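Local structure of maleylpyruvate isomerase (Ralstonia sp., 2V6K) at residues K2-R16 / V54-P68. The protein catalyses the glutathione-dependent isomerisation of maleylpyruvate to fumarylpyruvate, a step in the bacterial breakdown of naphthalene. Sequence-based numbering, arbitrary orientation.
Sequences KMKLYNFWRSGTSHR and VPALDTGAQVLIQSP. With TGG (gamma-glutamyl-S-(1,2-dicarboxyethyl)cysteinylglycine), chain C.
One wall of the glutathione site of the thioredoxin-like GST domain forms where Thr13, at the start of helix 12-24, meets Val54 and Pro55, which follows a cis peptide bond. Thr13 OG1 donates to Val54 O at 2.8 Å, 32° off the carbonyl plane; with chi1 at 52° the hydroxyl points at the cis-Pro loop while CG2 turns to the ligand's glutamyl carboxylate. Val54 O also accepts from the cysteinyl nitrogen NN2 of TGG, and Val54 N binds TGG OC2, the strand-like pairing characteristic of this loop in GSTs. Ser11, the N-cap residue, places OG 3.2 Å from TGG SG2 and shares a hydrogen bond with Ser14 OG. The glutamyl end lies at the start of helix 67-77: Ser67 OG donates to TGG OC1 at 2.6 Å and receives Arg16 NH1, whose positive charge probably helps offset the carboxylate. Gln66 OE1 takes the ligand's amino group, and Asp104 of the second subunit also hydrogen-bonds the ligand and Gln66 NE2.

Leading away from the pocket, strands 4-7 and 56-58 run antiparallel, with Lys4–Asp58 and Tyr6–Ala56 as hydrogen-bonded pairs. On the face toward helix 12-24, Met3 CE lies against both methyls of Leu57, 3.7 Å from CD1, while Leu5 CD1 reaches Pro55 CB. On the other face the Tyr6 ring and the Asp58 carboxylate lie side by side, their planes only 10° apart. One water joins them, 2.6 Å from Tyr6 OH and donating to Asp58 OD2, while Asp58 OD1 closes an Asx turn by accepting Gly60 N from above the carboxylate plane.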
loop_
_atom_site.group_PDB
_atom_site.type_symbol
_atom_site.label_atom_id
_atom_site.label_comp_id
_atom_site.label_asym_id
_atom_site.label_seq_id
_atom_site.Cartn_x
_atom_site.Cartn_y
_atom_site.Cartn_z
ATOM N N LYS A 2 -26.128 1.544 -11.725
ATOM C CA LYS A 2 -25.476 0.320 -11.248
ATOM C C LYS A 2 -23.950 0.435 -11.288
ATOM O O LYS A 2 -23.404 1.344 -11.920
ATOM C CB LYS A 2 -25.959 -0.922 -12.022
ATOM C CG LYS A 2 -26.632 -0.666 -13.382
ATOM C CD LYS A 2 -25.663 -0.172 -14.447
ATOM C CE LYS A 2 -24.735 -1.273 -14.917
ATOM N NZ LYS A 2 -23.716 -0.711 -15.828
ATOM N N MET A 3 -23.272 -0.485 -10.605
ATOM C CA MET A 3 -21.818 -0.428 -10.479
ATOM C C MET A 3 -21.072 -0.887 -11.721
ATOM O O MET A 3 -21.413 -1.898 -12.335
ATOM C CB MET A 3 -21.345 -1.199 -9.252
ATOM C CG MET A 3 -21.120 -0.304 -8.048
ATOM S SD MET A 3 -20.741 -1.168 -6.520
ATOM C CE MET A 3 -19.829 -2.572 -7.139
ATOM N N LYS A 4 -20.054 -0.111 -12.078
ATOM C CA LYS A 4 -19.237 -0.370 -13.258
ATOM C C LYS A 4 -17.789 -0.504 -12.818
ATOM O O LYS A 4 -17.234 0.405 -12.191
ATOM C CB LYS A 4 -19.373 0.772 -14.267
ATOM C CG LYS A 4 -20.775 0.945 -14.837
ATOM C CD LYS A 4 -20.886 2.220 -15.655
ATOM C CE LYS A 4 -22.323 2.471 -16.081
ATOM N NZ LYS A 4 -22.509 3.841 -16.634
ATOM N N LEU A 5 -17.189 -1.644 -13.138
ATOM C CA LEU A 5 -15.809 -1.913 -12.773
ATOM C C LEU A 5 -14.889 -1.720 -13.971
ATOM O O LEU A 5 -14.910 -2.519 -14.910
ATOM C CB LEU A 5 -15.666 -3.332 -12.218
ATOM C CG LEU A 5 -14.237 -3.751 -11.850
ATOM C CD1 LEU A 5 -13.700 -2.949 -10.675
ATOM C CD2 LEU A 5 -14.153 -5.245 -11.566
ATOM N N TYR A 6 -14.089 -0.657 -13.930
ATOM C CA TYR A 6 -13.097 -0.394 -14.965
ATOM C C TYR A 6 -11.848 -1.171 -14.604
ATOM O O TYR A 6 -11.211 -0.893 -13.593
ATOM C CB TYR A 6 -12.793 1.099 -15.050
ATOM C CG TYR A 6 -13.951 1.913 -15.565
ATOM C CD1 TYR A 6 -14.114 2.128 -16.931
ATOM C CD2 TYR A 6 -14.893 2.456 -14.691
ATOM C CE1 TYR A 6 -15.179 2.869 -17.414
ATOM C CE2 TYR A 6 -15.962 3.203 -15.165
ATOM C CZ TYR A 6 -16.099 3.402 -16.527
ATOM O OH TYR A 6 -17.157 4.143 -17.008
ATOM N N ASN A 7 -11.514 -2.167 -15.415
ATOM C CA ASN A 7 -10.460 -3.096 -15.054
ATOM C C ASN A 7 -9.956 -3.888 -16.257
ATOM O O ASN A 7 -10.357 -3.617 -17.385
ATOM C CB ASN A 7 -10.907 -3.987 -13.879
ATOM C CG ASN A 7 -11.859 -5.092 -14.289
ATOM O OD1 ASN A 7 -12.853 -4.875 -15.001
ATOM N ND2 ASN A 7 -11.570 -6.290 -13.826
ATOM N N PHE A 8 -9.053 -4.835 -16.016
ATOM C CA PHE A 8 -8.384 -5.570 -17.083
ATOM C C PHE A 8 -8.189 -7.000 -16.614
ATOM O O PHE A 8 -7.957 -7.240 -15.432
ATOM C CB PHE A 8 -7.043 -4.886 -17.372
ATOM C CG PHE A 8 -6.239 -5.500 -18.500
ATOM C CD1 PHE A 8 -6.665 -5.430 -19.825
ATOM C CD2 PHE A 8 -5.013 -6.094 -18.228
ATOM C CE1 PHE A 8 -5.879 -5.968 -20.857
ATOM C CE2 PHE A 8 -4.227 -6.635 -19.243
ATOM C CZ PHE A 8 -4.660 -6.570 -20.561
ATOM N N TRP A 9 -8.286 -7.959 -17.530
ATOM C CA TRP A 9 -8.217 -9.361 -17.116
ATOM C C TRP A 9 -6.929 -9.707 -16.378
ATOM O O TRP A 9 -6.967 -10.211 -15.246
ATOM C CB TRP A 9 -8.452 -10.313 -18.296
ATOM C CG TRP A 9 -7.391 -10.344 -19.367
ATOM C CD1 TRP A 9 -7.058 -9.341 -20.233
ATOM C CD2 TRP A 9 -6.554 -11.458 -19.702
ATOM N NE1 TRP A 9 -6.057 -9.763 -21.082
ATOM C CE2 TRP A 9 -5.732 -11.057 -20.778
ATOM C CE3 TRP A 9 -6.419 -12.759 -19.196
ATOM C CZ2 TRP A 9 -4.785 -11.911 -21.358
ATOM C CZ3 TRP A 9 -5.481 -13.606 -19.771
ATOM C CH2 TRP A 9 -4.676 -13.178 -20.842
ATOM N N ARG A 10 -5.803 -9.409 -17.018
ATOM C CA ARG A 10 -4.482 -9.772 -16.536
ATOM C C ARG A 10 -3.928 -8.587 -15.754
ATOM O O ARG A 10 -3.009 -7.876 -16.194
ATOM C CB ARG A 10 -3.588 -10.125 -17.726
ATOM C CG ARG A 10 -2.307 -10.861 -17.373
ATOM C CD ARG A 10 -1.364 -10.936 -18.580
ATOM N NE ARG A 10 -0.993 -9.600 -19.045
ATOM C CZ ARG A 10 -1.218 -9.124 -20.269
ATOM N NH1 ARG A 10 -1.790 -9.880 -21.203
ATOM N NH2 ARG A 10 -0.845 -7.887 -20.565
ATOM N N SER A 11 -4.529 -8.367 -14.594
ATOM C CA SER A 11 -4.187 -7.254 -13.727
ATOM C C SER A 11 -4.374 -7.693 -12.291
ATOM O O SER A 11 -5.479 -8.079 -11.903
ATOM C CB SER A 11 -5.094 -6.062 -14.025
ATOM O OG SER A 11 -5.114 -5.157 -12.937
ATOM N N GLY A 12 -3.300 -7.641 -11.511
ATOM C CA GLY A 12 -3.323 -8.090 -10.123
ATOM C C GLY A 12 -4.292 -7.318 -9.253
ATOM O O GLY A 12 -5.030 -7.911 -8.474
ATOM N N THR A 13 -4.290 -5.992 -9.373
ATOM C CA THR A 13 -5.184 -5.167 -8.562
ATOM C C THR A 13 -6.630 -5.318 -9.020
ATOM O O THR A 13 -7.545 -5.228 -8.206
ATOM C CB THR A 13 -4.799 -3.690 -8.590
ATOM O OG1 THR A 13 -4.671 -3.279 -9.959
ATOM C CG2 THR A 13 -3.483 -3.458 -7.861
ATOM N N SER A 14 -6.845 -5.549 -10.314
ATOM C CA SER A 14 -8.194 -5.832 -10.810
ATOM C C SER A 14 -8.696 -7.153 -10.248
ATOM O O SER A 14 -9.819 -7.244 -9.760
ATOM C CB SER A 14 -8.207 -5.903 -12.334
ATOM O OG SER A 14 -7.879 -4.646 -12.913
ATOM N N HIS A 15 -7.856 -8.177 -10.341
ATOM C CA HIS A 15 -8.124 -9.516 -9.822
ATOM C C HIS A 15 -8.460 -9.449 -8.326
ATOM O O HIS A 15 -9.456 -10.037 -7.881
ATOM C CB HIS A 15 -6.869 -10.354 -10.117
ATOM C CG HIS A 15 -6.971 -11.810 -9.782
ATOM N ND1 HIS A 15 -5.901 -12.661 -9.959
ATOM C CD2 HIS A 15 -7.977 -12.563 -9.271
ATOM C CE1 HIS A 15 -6.243 -13.877 -9.573
ATOM N NE2 HIS A 15 -7.498 -13.846 -9.156
ATOM N N ARG A 16 -7.641 -8.711 -7.573
ATOM C CA ARG A 16 -7.835 -8.483 -6.142
ATOM C C ARG A 16 -9.243 -7.964 -5.837
ATOM O O ARG A 16 -9.949 -8.495 -4.971
ATOM C CB ARG A 16 -6.762 -7.490 -5.679
ATOM C CG ARG A 16 -6.717 -7.151 -4.195
ATOM C CD ARG A 16 -5.901 -5.889 -3.987
ATOM N NE ARG A 16 -4.498 -6.101 -4.338
ATOM C CZ ARG A 16 -3.581 -5.139 -4.384
ATOM N NH1 ARG A 16 -3.921 -3.875 -4.147
ATOM N NH2 ARG A 16 -2.322 -5.438 -4.681
ATOM N N VAL A 54 -5.691 1.038 -13.030
ATOM C CA VAL A 54 -6.883 0.233 -12.752
ATOM C C VAL A 54 -6.707 -0.560 -11.455
ATOM O O VAL A 54 -5.579 -0.855 -11.055
ATOM C CB VAL A 54 -7.266 -0.702 -13.941
ATOM C CG1 VAL A 54 -7.615 0.119 -15.190
ATOM C CG2 VAL A 54 -6.165 -1.722 -14.240
ATOM N N PRO A 55 -7.816 -0.905 -10.781
ATOM C CA PRO A 55 -9.210 -0.656 -11.131
ATOM C C PRO A 55 -9.760 0.686 -10.661
ATOM O O PRO A 55 -9.178 1.338 -9.793
ATOM C CB PRO A 55 -9.932 -1.789 -10.397
ATOM C CG PRO A 55 -9.143 -1.925 -9.121
ATOM C CD PRO A 55 -7.702 -1.697 -9.540
ATOM N N ALA A 56 -10.888 1.065 -11.254
ATOM C CA ALA A 56 -11.736 2.126 -10.737
ATOM C C ALA A 56 -13.148 1.574 -10.702
ATOM O O ALA A 56 -13.538 0.803 -11.575
ATOM C CB ALA A 56 -11.661 3.363 -11.614
ATOM N N LEU A 57 -13.908 1.961 -9.685
ATOM C CA LEU A 57 -15.256 1.447 -9.507
ATOM C C LEU A 57 -16.240 2.603 -9.490
ATOM O O LEU A 57 -16.242 3.416 -8.560
ATOM C CB LEU A 57 -15.338 0.629 -8.211
ATOM C CG LEU A 57 -16.665 -0.081 -7.921
ATOM C CD1 LEU A 57 -16.962 -1.153 -8.966
ATOM C CD2 LEU A 57 -16.649 -0.686 -6.529
ATOM N N ASP A 58 -17.070 2.679 -10.527
ATOM C CA ASP A 58 -18.132 3.666 -10.576
ATOM C C ASP A 58 -19.323 3.064 -9.848
ATOM O O ASP A 58 -19.877 2.059 -10.287
ATOM C CB ASP A 58 -18.476 4.002 -12.035
ATOM C CG ASP A 58 -19.572 5.051 -12.166
ATOM O OD1 ASP A 58 -20.163 5.463 -11.145
ATOM O OD2 ASP A 58 -19.850 5.459 -13.311
ATOM N N THR A 59 -19.702 3.670 -8.724
ATOM C CA THR A 59 -20.816 3.162 -7.923
ATOM C C THR A 59 -22.170 3.532 -8.518
ATOM O O THR A 59 -23.202 3.007 -8.099
ATOM C CB THR A 59 -20.758 3.687 -6.475
ATOM O OG1 THR A 59 -20.893 5.113 -6.478
ATOM C CG2 THR A 59 -19.448 3.300 -5.812
ATOM N N GLY A 60 -22.154 4.432 -9.496
ATOM C CA GLY A 60 -23.378 5.005 -10.050
ATOM C C GLY A 60 -23.565 6.421 -9.542
ATOM O O GLY A 60 -24.296 7.214 -10.139
ATOM N N ALA A 61 -22.905 6.727 -8.427
ATOM C CA ALA A 61 -22.929 8.058 -7.831
ATOM C C ALA A 61 -21.571 8.753 -7.948
ATOM O O ALA A 61 -21.505 9.970 -8.128
ATOM C CB ALA A 61 -23.375 7.984 -6.374
ATOM N N GLN A 62 -20.492 7.977 -7.840
ATOM C CA GLN A 62 -19.134 8.508 -8.004
ATOM C C GLN A 62 -18.146 7.402 -8.376
ATOM O O GLN A 62 -18.463 6.216 -8.262
ATOM C CB GLN A 62 -18.682 9.253 -6.737
ATOM C CG GLN A 62 -17.355 10.028 -6.848
ATOM C CD GLN A 62 -17.305 11.004 -8.010
ATOM O OE1 GLN A 62 -17.029 10.621 -9.149
ATOM N NE2 GLN A 62 -17.550 12.279 -7.724
ATOM N N VAL A 63 -16.964 7.806 -8.836
ATOM C CA VAL A 63 -15.897 6.877 -9.202
ATOM C C VAL A 63 -14.884 6.738 -8.068
ATOM O O VAL A 63 -14.235 7.709 -7.659
ATOM C CB VAL A 63 -15.170 7.297 -10.504
ATOM C CG1 VAL A 63 -14.134 6.251 -10.895
ATOM C CG2 VAL A 63 -16.169 7.490 -11.639
ATOM N N LEU A 64 -14.770 5.519 -7.560
ATOM C CA LEU A 64 -13.828 5.197 -6.503
ATOM C C LEU A 64 -12.543 4.667 -7.099
ATOM O O LEU A 64 -12.568 3.910 -8.073
ATOM C CB LEU A 64 -14.408 4.131 -5.579
ATOM C CG LEU A 64 -15.797 4.366 -4.975
ATOM C CD1 LEU A 64 -16.131 3.228 -4.047
ATOM C CD2 LEU A 64 -15.882 5.699 -4.248
ATOM N N ILE A 65 -11.426 5.069 -6.508
ATOM C CA ILE A 65 -10.123 4.552 -6.909
ATOM C C ILE A 65 -9.411 3.944 -5.706
ATOM O O ILE A 65 -9.864 4.094 -4.567
ATOM C CB ILE A 65 -9.237 5.635 -7.586
ATOM C CG1 ILE A 65 -8.823 6.720 -6.583
ATOM C CG2 ILE A 65 -9.959 6.224 -8.797
ATOM C CD1 ILE A 65 -7.649 7.573 -7.046
ATOM N N GLN A 66 -8.296 3.268 -5.982
ATOM C CA GLN A 66 -7.446 2.610 -4.979
ATOM C C GLN A 66 -8.060 1.336 -4.418
ATOM O O GLN A 66 -8.871 1.375 -3.481
ATOM C CB GLN A 66 -7.033 3.569 -3.861
ATOM C CG GLN A 66 -5.967 4.541 -4.327
ATOM C CD GLN A 66 -4.658 3.860 -4.662
ATOM O OE1 GLN A 66 -4.307 2.817 -4.092
ATOM N NE2 GLN A 66 -3.922 4.440 -5.610
ATOM N N SER A 67 -7.665 0.194 -4.977
ATOM C CA SER A 67 -8.239 -1.071 -4.529
ATOM C C SER A 67 -8.212 -1.277 -3.002
ATOM O O SER A 67 -9.180 -1.799 -2.465
ATOM C CB SER A 67 -7.665 -2.272 -5.299
ATOM O OG SER A 67 -6.313 -2.542 -4.989
ATOM N N PRO A 68 -7.133 -0.869 -2.289
ATOM C CA PRO A 68 -7.219 -1.088 -0.838
ATOM C C PRO A 68 -8.378 -0.343 -0.177
ATOM O O PRO A 68 -9.046 -0.892 0.712
ATOM C CB PRO A 68 -5.870 -0.568 -0.329
ATOM C CG PRO A 68 -4.963 -0.762 -1.497
ATOM C CD PRO A 68 -5.810 -0.325 -2.656
HETATM O OC1 TGG C . -4.368 -0.906 -5.657
HETATM C CO1 TGG C . -4.538 0.083 -6.398
HETATM O OT1 TGG C . -5.620 0.352 -6.959
HETATM C CA1 TGG C . -3.369 1.004 -6.602
HETATM N NN1 TGG C . -2.593 1.115 -5.372
HETATM C CB1 TGG C . -2.444 0.473 -7.692
HETATM C CG1 TGG C . -3.141 0.445 -9.042
HETATM C CD1 TGG C . -2.217 0.211 -10.230
HETATM O OE1 TGG C . -0.911 -0.206 -9.909
HETATM N NN2 TGG C . -2.833 -0.673 -11.170
HETATM C CA2 TGG C . -2.098 -1.363 -12.196
HETATM C CO2 TGG C . -1.985 -0.325 -13.304
HETATM O OC2 TGG C . -3.209 0.001 -13.915
HETATM N NN3 TGG C . -0.904 -0.528 -14.221
HETATM C CA3 TGG C . -0.836 0.257 -15.437
HETATM C CO3 TGG C . 0.563 0.770 -15.626
HETATM O OC3 TGG C . 1.437 0.486 -14.783
HETATM O OT3 TGG C . 0.775 1.458 -16.652
HETATM C CB2 TGG C . -2.943 -2.595 -12.449
HETATM S SG2 TGG C . -2.524 -3.542 -13.860
HETATM C CD2 TGG C . -0.966 -4.330 -13.630
HETATM C CE2 TGG C . -1.104 -5.458 -12.634
HETATM O OE2 TGG C . -1.057 -6.649 -13.018
HETATM O OF2 TGG C . -1.269 -5.173 -11.426
HETATM C CF2 TGG C . -0.573 -4.809 -15.028
HETATM C CH2 TGG C . 0.829 -5.357 -15.124
HETATM O OI2 TGG C . 1.638 -5.126 -14.208
HETATM O OJ2 TGG C . 1.118 -6.040 -16.134
HETATM O O HOH W 1 -18.643 5.753 -15.571
#